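Local atomic coordinates of extracellular ligand-binding receptor (Desulfohalobium retbaense DSM 5692, PDB entry 5ERE), a protein that probably senses small molecules outside the cell, binding ketoleucine in a leucine-binding-protein-like domain and cytosine in a PAS-like sensor domain. Residues G388-V393 with E404-Q409; C381-A386 with G451-L456. All coordinates share one frame; numbering follows the deposited sequence.

Interaction 1 (G388-V393 with E404-Q409); sequences GTIVNV and EDISGQ. With CYT (6-aminopyrimidin-2(1H)-one), chain C.
Ile390 and Ile406 meet at about a right angle, CG1 of Ile390 lying 3.9 Å from CD1 of Ile406. CG1 of Ile406 stands between its own backbone N and carbonyl carbon (chi1 64°), a position that brings it to 3.3 Å from Gly388 O; its CG2 lies near Ile390 CD1. Beyond that, CD1 reaches the bound cytosine, 3.6 Å from its C6: a branched, wholly apolar side chain suits a place between a strand residue and a flat ring. Two backbone bonds hold the segments together, Ile406 N to Gly388 O and Ile390 N to Glu404 O (3.0 Å), on either side of the single bridge between Thr389 and Asp405. Gly388 has positive phi, and a CB there would collide with that of Ser407. Asp405 makes an Asx turn: its OD1 accepts from Ser407 N and, by its syn lone pair, from Ser407 OG at 2.6 Å. A type I turn from Ile406 to Gln409 follows, and the extended Gln409 side chain brings its carboxamide beside the cytosine, roughly in line with the ring plane. NE2 gives cytosine O2 a nearly straight bond of 2.9 Å (171°), while OE1 lies 2.7 Å from N1 and accepts a hydrogen bond from Gln411 NE2. An alanine in place of Gln409 removes the carboxamide, and cytosine would probably be held less firmly at O2. Gln409 is the N-cap residue of helix 410-418, Val391 and Asn392 form a classic bulge against Thr383 of strand 378-385, and Asn392 packs on helix 362-374.

Interaction 2 (C381-A386 with G451-L456); sequences CVTVDA and GSVSVL. With CYT (6-aminopyrimidin-2(1H)-one), chain C.
Val382 and Ser454 lie side by side on the face of the sensor domain's antiparallel sheet that walls the cytosine pocket, consistent with a PAS-like (Cache) fold. From CB of Ser454, 3.5 Å from Val382 CG2, the side chain runs to OG, which is roughly anti to the backbone N (chi1 159°). There OG lies 3.8 Å from the same methyl and 3.5 Å from cytosine C5. A small hydroxyl residue fits here, since it packs against a valine and a ring and still hydrogen-bonds to the carboxylate of Asp437. The other branch of Val382, CG1, lies 3.7 Å from cytosine N4, which CD2 of Leu456 also approaches. Further along this face, Ser452 OG sits 3.5 Å from Val384 CB and is bonded to Glu439. Val384 and Ser452 form an antiparallel hydrogen-bonded pair, 2.9 Å from Val384 N to Ser452 O and 2.8 Å from Ser452 N to Val384 O. At Gly451 a CB would strike Val384 O, which suits glycine to the place. On the reverse face, Thr383 and Val453 pack on helix 324-357, Cys381 on helix 362-374; strand 390-394 flanks strand 378-385 and strand 434-443 flanks 449-457.

The two interactions have centres about 8 Å apart in the antiparallel sheet of the Cache-type sensor domain. Along the chain, 381-386 comes first, 388-393 and 404-409 follow, and 451-456 comes last, so interaction 1 is nested within the loop that interaction 2 closes. They join directly where strand 390-394 runs beside strand 378-385: Val391 N lies 3.0 Å from Thr383 O, a probable hydrogen bond. Both reach the same cytosine, interaction 2 through side chains on the sheet and interaction 1 through the loop before helix 410-418; Val430 and Glu431 add further hydrogen bonds. The pocket thus joins sheet and loop, consistent with a ligand-sensing role.

Interaction 1 (G388-V393 with E404-Q409)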
ATOM      1  N   GLY A 388       2.674   8.691 -44.222  1.00 57.13           N
ATOM      2  CA  GLY A 388       3.175   7.962 -43.074  1.00 52.85           C
ATOM      3  C   GLY A 388       4.496   8.545 -42.591  1.00 54.06           C
ATOM      4  O   GLY A 388       5.274   7.874 -41.916  1.00 44.16           O
ATOM      5  N   THR A 389       4.737   9.810 -42.927  1.00 57.13           N
ATOM      6  CA  THR A 389       5.950  10.510 -42.485  1.00 54.97           C
ATOM      7  C   THR A 389       5.635  11.485 -41.344  1.00 43.31           C
ATOM      8  O   THR A 389       4.706  12.278 -41.437  1.00 45.80           O
ATOM      9  CB  THR A 389       6.611  11.284 -43.639  1.00 54.50           C
ATOM     10  OG1 THR A 389       6.846  10.407 -44.744  1.00 52.93           O
ATOM     11  CG2 THR A 389       7.956  11.893 -43.180  1.00 55.09           C
ATOM     12  N   ILE A 390       6.396  11.409 -40.260  1.00 45.11           N
ATOM     13  CA  ILE A 390       6.264  12.364 -39.178  1.00 44.76           C
ATOM     14  C   ILE A 390       6.700  13.735 -39.674  1.00 54.43           C
ATOM     15  O   ILE A 390       7.816  13.882 -40.168  1.00 52.07           O
ATOM     16  CB  ILE A 390       7.097  11.962 -37.953  1.00 42.34           C
ATOM     17  CG1 ILE A 390       6.614  10.602 -37.420  1.00 42.34           C
ATOM     18  CG2 ILE A 390       6.968  13.020 -36.878  1.00 35.93           C
ATOM     19  CD1 ILE A 390       7.409  10.070 -36.250  1.00 45.18           C
ATOM     20  N   VAL A 391       5.811  14.724 -39.535  1.00 47.33           N
ATOM     21  CA  VAL A 391       6.032  16.058 -40.079  1.00 51.22           C
ATOM     22  C   VAL A 391       6.033  17.141 -39.005  1.00 48.82           C
ATOM     23  O   VAL A 391       6.311  18.283 -39.304  1.00 56.56           O
ATOM     24  CB  VAL A 391       4.963  16.421 -41.146  1.00 53.90           C
ATOM     25  CG1 VAL A 391       5.030  15.444 -42.318  1.00 52.78           C
ATOM     26  CG2 VAL A 391       3.553  16.460 -40.547  1.00 51.88           C
ATOM     27  N   ASN A 392       5.715  16.788 -37.763  1.00 48.29           N
ATOM     28  CA  ASN A 392       5.786  17.750 -36.679  1.00 47.68           C
ATOM     29  C   ASN A 392       5.776  16.998 -35.343  1.00 48.31           C
ATOM     30  O   ASN A 392       5.346  15.850 -35.286  1.00 45.49           O
ATOM     31  CB  ASN A 392       4.636  18.775 -36.793  1.00 45.39           C
ATOM     32  CG  ASN A 392       4.927  20.088 -36.053  1.00 50.41           C
ATOM     33  OD1 ASN A 392       5.979  20.245 -35.453  1.00 43.24           O
ATOM     34  ND2 ASN A 392       3.986  21.040 -36.115  1.00 56.46           N
ATOM     35  N   VAL A 393       6.298  17.625 -34.290  1.00 48.72           N
ATOM     36  CA  VAL A 393       6.392  17.005 -32.971  1.00 39.80           C
ATOM     37  C   VAL A 393       6.466  18.048 -31.868  1.00 47.14           C
ATOM     38  O   VAL A 393       7.079  19.089 -32.046  1.00 44.46           O
ATOM     39  CB  VAL A 393       7.635  16.092 -32.857  1.00 44.88           C
ATOM     40  CG1 VAL A 393       8.938  16.892 -33.059  1.00 43.08           C
ATOM     41  CG2 VAL A 393       7.661  15.352 -31.505  1.00 43.02           C
ATOM     42  N   GLU A 404      10.938  11.040 -40.165  1.00 53.99           N
ATOM     43  CA  GLU A 404      10.946   9.591 -40.038  1.00 55.21           C
ATOM     44  C   GLU A 404       9.731   8.927 -40.718  1.00 55.53           C
ATOM     45  O   GLU A 404       8.588   9.355 -40.538  1.00 52.91           O
ATOM     46  CB  GLU A 404      11.018   9.201 -38.564  1.00 59.74           C
ATOM     47  CG  GLU A 404      12.413   9.372 -37.950  1.00 66.54           C
ATOM     48  CD  GLU A 404      13.318   8.169 -38.170  1.00 66.02           C
ATOM     49  OE1 GLU A 404      12.893   7.205 -38.845  1.00 70.91           O
ATOM     50  OE2 GLU A 404      14.455   8.187 -37.663  1.00 70.04           O
ATOM     51  N   ASP A 405      10.010   7.892 -41.511  1.00 52.25           N
ATOM     52  CA  ASP A 405       8.985   7.082 -42.195  1.00 64.52           C
ATOM     53  C   ASP A 405       8.487   5.995 -41.256  1.00 55.77           C
ATOM     54  O   ASP A 405       9.234   5.073 -40.937  1.00 52.51           O
ATOM     55  CB  ASP A 405       9.568   6.460 -43.482  1.00 67.72           C
ATOM     56  CG  ASP A 405       8.605   5.515 -44.219  1.00 62.51           C
ATOM     57  OD1 ASP A 405       7.386   5.408 -43.912  1.00 54.64           O
ATOM     58  OD2 ASP A 405       9.099   4.865 -45.160  1.00 67.50           O
ATOM     59  N   ILE A 406       7.238   6.117 -40.803  1.00 55.56           N
ATOM     60  CA  ILE A 406       6.624   5.102 -39.931  1.00 57.97           C
ATOM     61  C   ILE A 406       5.428   4.446 -40.643  1.00 52.38           C
ATOM     62  O   ILE A 406       4.497   3.943 -39.994  1.00 46.09           O
ATOM     63  CB  ILE A 406       6.194   5.732 -38.571  1.00 46.82           C
ATOM     64  CG1 ILE A 406       5.091   6.780 -38.781  1.00 47.62           C
ATOM     65  CG2 ILE A 406       7.424   6.390 -37.876  1.00 43.88           C
ATOM     66  CD1 ILE A 406       4.483   7.292 -37.512  1.00 41.54           C
ATOM     67  N   SER A 407       5.454   4.464 -41.976  1.00 50.56           N
ATOM     68  CA  SER A 407       4.343   3.949 -42.786  1.00 54.03           C
ATOM     69  C   SER A 407       4.176   2.419 -42.660  1.00 46.00           C
ATOM     70  O   SER A 407       3.134   1.884 -43.031  1.00 56.41           O
ATOM     71  CB  SER A 407       4.520   4.321 -44.264  1.00 53.20           C
ATOM     72  OG  SER A 407       5.642   3.678 -44.829  1.00 52.92           O
ATOM     73  N   GLY A 408       5.202   1.754 -42.129  1.00 43.65           N
ATOM     74  CA  GLY A 408       5.225   0.310 -41.932  1.00 44.49           C
ATOM     75  C   GLY A 408       4.841  -0.113 -40.518  1.00 46.18           C
ATOM     76  O   GLY A 408       4.771  -1.297 -40.223  1.00 43.08           O
ATOM     77  N   GLN A 409       4.572   0.845 -39.632  1.00 42.86           N
ATOM     78  CA  GLN A 409       4.144   0.493 -38.282  1.00 43.17           C
ATOM     79  C   GLN A 409       2.697  -0.045 -38.334  1.00 37.10           C
ATOM     80  O   GLN A 409       1.835   0.492 -39.034  1.00 47.12           O
ATOM     81  CB  GLN A 409       4.281   1.693 -37.330  1.00 43.43           C
ATOM     82  CG  GLN A 409       5.750   2.075 -37.076  1.00 36.01           C
ATOM     83  CD  GLN A 409       5.956   3.159 -36.005  1.00 40.38           C
ATOM     84  OE1 GLN A 409       5.009   3.665 -35.392  1.00 43.44           O
ATOM     85  NE2 GLN A 409       7.207   3.533 -35.805  1.00 47.74           N
TER
HETATM   86  N3  CYT C 602       6.704   7.504 -32.824  1.00 38.76           N
HETATM   87  C4  CYT C 602       5.657   8.304 -32.627  1.00 48.02           C
HETATM   88  N1  CYT C 602       5.334   6.045 -34.115  1.00 36.99           N
HETATM   89  C2  CYT C 602       6.582   6.364 -33.563  1.00 40.44           C
HETATM   90  O2  CYT C 602       7.545   5.581 -33.728  1.00 35.81           O
HETATM   91  N4  CYT C 602       5.854   9.434 -31.890  1.00 39.66           N
HETATM   92  C5  CYT C 602       4.367   7.998 -33.185  1.00 45.24           C
HETATM   93  C6  CYT C 602       4.250   6.874 -33.912  1.00 42.06           C

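Interaction 2 (C381-A386 with G451-L456)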
ATOM      1  N   CYS A 381       4.126  14.023 -28.800  1.00 37.14           N
ATOM      2  CA  CYS A 381       3.008  14.108 -29.722  1.00 36.62           C
ATOM      3  C   CYS A 381       3.508  14.489 -31.098  1.00 40.87           C
ATOM      4  O   CYS A 381       4.362  15.372 -31.248  1.00 42.62           O
ATOM      5  CB  CYS A 381       1.958  15.137 -29.241  1.00 34.17           C
ATOM      6  SG  CYS A 381       1.315  14.890 -27.574  1.00 43.65           S
ATOM      7  N   VAL A 382       2.977  13.822 -32.111  1.00 41.68           N
ATOM      8  CA  VAL A 382       3.361  14.103 -33.477  1.00 34.71           C
ATOM      9  C   VAL A 382       2.173  14.213 -34.399  1.00 38.61           C
ATOM     10  O   VAL A 382       1.053  13.738 -34.100  1.00 38.63           O
ATOM     11  CB  VAL A 382       4.300  13.034 -34.040  1.00 38.08           C
ATOM     12  CG1 VAL A 382       5.552  12.912 -33.204  1.00 43.39           C
ATOM     13  CG2 VAL A 382       3.585  11.680 -34.140  1.00 42.37           C
ATOM     14  N   THR A 383       2.425  14.836 -35.539  1.00 41.58           N
ATOM     15  CA  THR A 383       1.541  14.712 -36.676  1.00 45.56           C
ATOM     16  C   THR A 383       2.297  13.941 -37.727  1.00 47.37           C
ATOM     17  O   THR A 383       3.528  13.988 -37.771  1.00 40.22           O
ATOM     18  CB  THR A 383       1.069  16.071 -37.222  1.00 44.62           C
ATOM     19  OG1 THR A 383       2.197  16.899 -37.524  1.00 49.07           O
ATOM     20  CG2 THR A 383       0.178  16.734 -36.202  1.00 44.79           C
ATOM     21  N   VAL A 384       1.523  13.229 -38.545  1.00 44.36           N
ATOM     22  CA  VAL A 384       1.994  12.264 -39.537  1.00 48.05           C
ATOM     23  C   VAL A 384       1.179  12.461 -40.817  1.00 50.99           C
ATOM     24  O   VAL A 384      -0.051  12.390 -40.776  1.00 46.03           O
ATOM     25  CB  VAL A 384       1.819  10.803 -39.042  1.00 54.03           C
ATOM     26  CG1 VAL A 384       2.361   9.806 -40.068  1.00 54.54           C
ATOM     27  CG2 VAL A 384       2.497  10.604 -37.697  1.00 49.95           C
ATOM     28  N   ASP A 385       1.841  12.701 -41.947  1.00 54.53           N
ATOM     29  CA  ASP A 385       1.116  12.999 -43.189  1.00 58.51           C
ATOM     30  C   ASP A 385       0.570  11.755 -43.911  1.00 59.32           C
ATOM     31  O   ASP A 385       0.790  10.602 -43.495  1.00 54.40           O
ATOM     32  CB  ASP A 385       2.002  13.821 -44.158  1.00 56.78           C
ATOM     33  CG  ASP A 385       3.213  13.052 -44.698  1.00 61.61           C
ATOM     34  OD1 ASP A 385       3.218  11.799 -44.717  1.00 57.53           O
ATOM     35  OD2 ASP A 385       4.178  13.728 -45.136  1.00 64.60           O
ATOM     36  N   ALA A 386      -0.134  12.008 -45.011  1.00 60.06           N
ATOM     37  CA  ALA A 386      -0.838  10.955 -45.749  1.00 62.31           C
ATOM     38  C   ALA A 386       0.121   9.861 -46.251  1.00 57.75           C
ATOM     39  O   ALA A 386      -0.322   8.784 -46.642  1.00 64.56           O
ATOM     40  CB  ALA A 386      -1.623  11.581 -46.910  1.00 55.49           C
ATOM     41  N   GLY A 451      -3.837  12.898 -42.903  1.00 58.92           N
ATOM     42  CA  GLY A 451      -2.878  12.234 -42.037  1.00 49.20           C
ATOM     43  C   GLY A 451      -3.433  12.011 -40.657  1.00 46.05           C
ATOM     44  O   GLY A 451      -4.636  11.784 -40.484  1.00 40.21           O
ATOM     45  N   SER A 452      -2.576  12.107 -39.650  1.00 47.26           N
ATOM     46  CA  SER A 452      -2.995  11.702 -38.317  1.00 50.82           C
ATOM     47  C   SER A 452      -2.236  12.441 -37.241  1.00 42.12           C
ATOM     48  O   SER A 452      -1.151  12.962 -37.477  1.00 43.83           O
ATOM     49  CB  SER A 452      -2.803  10.189 -38.132  1.00 45.29           C
ATOM     50  OG  SER A 452      -1.434   9.831 -38.326  1.00 40.69           O
ATOM     51  N   VAL A 453      -2.826  12.444 -36.049  1.00 38.13           N
ATOM     52  CA  VAL A 453      -2.218  13.029 -34.881  1.00 43.30           C
ATOM     53  C   VAL A 453      -2.123  11.966 -33.804  1.00 38.18           C
ATOM     54  O   VAL A 453      -3.043  11.143 -33.625  1.00 42.68           O
ATOM     55  CB  VAL A 453      -3.012  14.294 -34.415  1.00 37.05           C
ATOM     56  CG1 VAL A 453      -4.457  13.957 -34.074  1.00 37.00           C
ATOM     57  CG2 VAL A 453      -2.335  14.971 -33.235  1.00 42.16           C
ATOM     58  N   SER A 454      -0.978  11.972 -33.118  1.00 41.88           N
ATOM     59  CA  SER A 454      -0.542  10.903 -32.191  1.00 44.24           C
ATOM     60  C   SER A 454      -0.154  11.350 -30.769  1.00 44.09           C
ATOM     61  O   SER A 454       0.404  12.437 -30.577  1.00 39.99           O
ATOM     62  CB  SER A 454       0.656  10.193 -32.808  1.00 43.15           C
ATOM     63  OG  SER A 454       1.439   9.493 -31.846  1.00 45.81           O
ATOM     64  N   VAL A 455      -0.495  10.531 -29.775  1.00 37.19           N
ATOM     65  CA  VAL A 455       0.155  10.577 -28.459  1.00 37.18           C
ATOM     66  C   VAL A 455       0.881   9.262 -28.301  1.00 42.70           C
ATOM     67  O   VAL A 455       0.258   8.222 -28.393  1.00 30.53           O
ATOM     68  CB  VAL A 455      -0.819  10.758 -27.270  1.00 40.27           C
ATOM     69  CG1 VAL A 455      -0.094  10.613 -25.931  1.00 34.21           C
ATOM     70  CG2 VAL A 455      -1.472  12.147 -27.319  1.00 54.22           C
ATOM     71  N   LEU A 456       2.192   9.346 -28.089  1.00 33.83           N
ATOM     72  CA  LEU A 456       3.009   8.208 -27.727  1.00 35.24           C
ATOM     73  C   LEU A 456       3.198   8.193 -26.201  1.00 35.09           C
ATOM     74  O   LEU A 456       3.622   9.181 -25.599  1.00 29.79           O
ATOM     75  CB  LEU A 456       4.361   8.285 -28.469  1.00 31.71           C
ATOM     76  CG  LEU A 456       5.472   7.378 -27.960  1.00 38.94           C
ATOM     77  CD1 LEU A 456       5.115   5.925 -28.139  1.00 39.14           C
ATOM     78  CD2 LEU A 456       6.810   7.698 -28.681  1.00 29.93           C
TER
HETATM   79  N3  CYT C 602       6.704   7.504 -32.824  1.00 38.76           N
HETATM   80  C4  CYT C 602       5.657   8.304 -32.627  1.00 48.02           C
HETATM   81  N1  CYT C 602       5.334   6.045 -34.115  1.00 36.99           N
HETATM   82  C2  CYT C 602       6.582   6.364 -33.563  1.00 40.44           C
HETATM   83  O2  CYT C 602       7.545   5.581 -33.728  1.00 35.81           O
HETATM   84  N4  CYT C 602       5.854   9.434 -31.890  1.00 39.66           N
HETATM   85  C5  CYT C 602       4.367   7.998 -33.185  1.00 45.24           C
HETATM   86  C6  CYT C 602       4.250   6.874 -33.912  1.00 42.06           C